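Local structure of pollen-specific leucine-rich repeat extensin-like protein 1 (Arabidopsis thaliana, 6TME) at residues Asn283-Asp288 against Leu305-Asn310. The protein is a pollen cell-wall glycoprotein with leucine-rich repeats and an extensin-like part, and probably binds partner proteins at the wall of the growing pollen tube. Sequence-based numbering, arbitrary orientation.
Sequences NVEQMD and LPKLSN. With NAG (2-acetamido-2-deoxy-beta-D-glucopyranose), chain E.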
# COMPACT_ATOMS: atom_id res chain seq x y z
N ASN A 283 -6.93 -0.68 -19.06
CA ASN A 283 -5.57 -0.24 -18.78
C ASN A 283 -4.73 -1.28 -18.04
O ASN A 283 -3.55 -1.00 -17.78
CB ASN A 283 -5.56 1.06 -17.95
CG ASN A 283 -5.58 2.30 -18.83
OD1 ASN A 283 -4.58 2.65 -19.47
ND2 ASN A 283 -6.73 2.97 -18.88
N VAL A 284 -5.28 -2.44 -17.68
CA VAL A 284 -4.56 -3.32 -16.78
C VAL A 284 -3.31 -3.83 -17.47
O VAL A 284 -3.33 -4.16 -18.66
CB VAL A 284 -5.46 -4.47 -16.28
CG1 VAL A 284 -5.62 -5.57 -17.30
CG2 VAL A 284 -4.89 -5.02 -14.96
N GLU A 285 -2.20 -3.80 -16.75
CA GLU A 285 -0.93 -4.28 -17.27
C GLU A 285 -0.49 -5.57 -16.60
O GLU A 285 -0.02 -6.50 -17.28
CB GLU A 285 0.15 -3.21 -17.09
CG GLU A 285 -0.03 -2.03 -18.03
CD GLU A 285 0.80 -0.82 -17.63
OE1 GLU A 285 1.78 -1.00 -16.85
OE2 GLU A 285 0.47 0.30 -18.06
N GLN A 286 -0.66 -5.63 -15.29
CA GLN A 286 -0.32 -6.79 -14.47
C GLN A 286 -1.61 -7.29 -13.86
O GLN A 286 -2.34 -6.53 -13.22
CB GLN A 286 0.68 -6.40 -13.37
CG GLN A 286 1.98 -5.78 -13.87
CD GLN A 286 2.95 -6.81 -14.44
OE1 GLN A 286 3.03 -7.95 -13.96
NE2 GLN A 286 3.68 -6.41 -15.46
N MET A 287 -1.93 -8.56 -14.10
CA MET A 287 -3.13 -9.17 -13.56
C MET A 287 -2.76 -10.57 -13.10
O MET A 287 -2.27 -11.38 -13.90
CB MET A 287 -4.27 -9.20 -14.59
CG MET A 287 -5.64 -9.42 -13.93
SD MET A 287 -7.06 -8.83 -14.89
CE MET A 287 -6.91 -9.80 -16.37
N ASP A 288 -2.97 -10.85 -11.82
CA ASP A 288 -2.52 -12.08 -11.17
C ASP A 288 -3.69 -12.67 -10.39
O ASP A 288 -4.13 -12.08 -9.40
CB ASP A 288 -1.34 -11.81 -10.22
CG ASP A 288 -0.71 -13.11 -9.66
OD1 ASP A 288 -1.30 -14.20 -9.81
OD2 ASP A 288 0.38 -13.06 -9.07
N LEU A 305 -6.77 -7.98 -23.88
CA LEU A 305 -6.80 -6.61 -23.38
C LEU A 305 -5.54 -5.87 -23.83
O LEU A 305 -4.45 -6.44 -23.83
CB LEU A 305 -6.92 -6.62 -21.86
CG LEU A 305 -8.30 -6.98 -21.28
CD1 LEU A 305 -8.20 -7.39 -19.82
CD2 LEU A 305 -9.29 -5.84 -21.42
N PRO A 306 -5.67 -4.59 -24.22
CA PRO A 306 -4.59 -3.95 -25.01
C PRO A 306 -3.30 -3.69 -24.25
O PRO A 306 -2.22 -3.75 -24.84
CB PRO A 306 -5.24 -2.64 -25.45
CG PRO A 306 -6.29 -2.37 -24.40
CD PRO A 306 -6.84 -3.72 -24.05
N LYS A 307 -3.36 -3.35 -22.96
CA LYS A 307 -2.15 -3.06 -22.21
C LYS A 307 -1.70 -4.23 -21.35
O LYS A 307 -0.67 -4.13 -20.68
CB LYS A 307 -2.34 -1.80 -21.36
CG LYS A 307 -2.43 -0.52 -22.23
CD LYS A 307 -2.73 0.72 -21.39
CE LYS A 307 -1.64 0.97 -20.34
NZ LYS A 307 -2.03 1.94 -19.27
N LEU A 308 -2.43 -5.34 -21.40
CA LEU A 308 -2.15 -6.48 -20.54
C LEU A 308 -0.86 -7.15 -20.98
O LEU A 308 -0.80 -7.69 -22.09
CB LEU A 308 -3.31 -7.46 -20.59
CG LEU A 308 -3.00 -8.77 -19.86
CD1 LEU A 308 -2.67 -8.51 -18.37
CD2 LEU A 308 -4.18 -9.71 -20.01
N SER A 309 0.16 -7.15 -20.14
CA SER A 309 1.44 -7.73 -20.52
C SER A 309 1.86 -8.94 -19.68
O SER A 309 2.73 -9.69 -20.12
CB SER A 309 2.55 -6.67 -20.50
OG SER A 309 2.95 -6.33 -19.19
N ASN A 310 1.28 -9.13 -18.50
CA ASN A 310 1.64 -10.24 -17.62
C ASN A 310 0.34 -10.72 -16.97
O ASN A 310 -0.26 -9.99 -16.18
CB ASN A 310 2.67 -9.81 -16.56
CG ASN A 310 3.31 -10.99 -15.84
OD1 ASN A 310 3.26 -12.12 -16.32
ND2 ASN A 310 3.91 -10.73 -14.69
C1 NAG E . 4.54 -11.77 -13.90
C2 NAG E . 5.96 -11.38 -13.48
C3 NAG E . 6.53 -12.43 -12.52
C4 NAG E . 5.62 -12.57 -11.31
C5 NAG E . 4.21 -12.94 -11.75
C6 NAG E . 3.22 -12.87 -10.61
C7 NAG E . 6.99 -10.03 -15.26
C8 NAG E . 7.93 -10.03 -16.42
N2 NAG E . 6.83 -11.20 -14.63
O3 NAG E . 7.82 -12.01 -12.08
O4 NAG E . 6.14 -13.52 -10.38
O5 NAG E . 3.74 -12.00 -12.73
O6 NAG E . 2.95 -11.52 -10.25
O7 NAG E . 6.38 -9.01 -14.91
O HOH W 1 -5.06 -3.89 -20.92
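Gln286 and Asn310 pair as parallel strand residues, fixed from both sides: Met287 N donates to Asn310 O at 3.0 Å, while Glu285 O accepts from Ser309 N at 2.9 Å and, at 3.2 Å, from Asn310 N. The one carbonyl oxygen of Glu285 is thus gripped by two successive amides, which holds Ser309 and Asn310 in register with it. On the face bearing Gln286 and Asn310, the two side chains cross obliquely with amide planes 69° apart. Asn310 ND2 reaches Gln286 OE1 at 3.0 Å, in the carbonyl plane, and the same nitrogen is covalently joined to C1 of the N-acetylglucosamine. The bend of Gln286 at chi2 (-77°) swings CD over Asn310 CB. An alanine in place of Gln286 would probably leave the glycosylated Asn310 amide without this acceptor and freer to turn. Asp288 OD2 takes a weak hydrogen bond from the sugar O6. Before the strand pair, Lys307 lies alongside Asn283, the two side chains pointing the same way, and gives NZ to OD1 at 2.7 Å, on a lone pair; it also forms a salt bridge with Glu285 OE2 at 3.2 Å. Glu285 OE1 is hydrogen-bonded to an aromatic side chain of another protein chain, which places this edge at an interface. A water links Val284 O to Lys307 N. Inward, Val284 CG1 meets Leu305 CD1 at 4.0 Å, and Leu308 CD1 lies 4.2 Å from Met287 CB. Short parallel strands in successive turns, with leucines packed inward and polar side chains outward, are characteristic of the leucine-rich repeat solenoid, here carrying an N-glycan on its strand face.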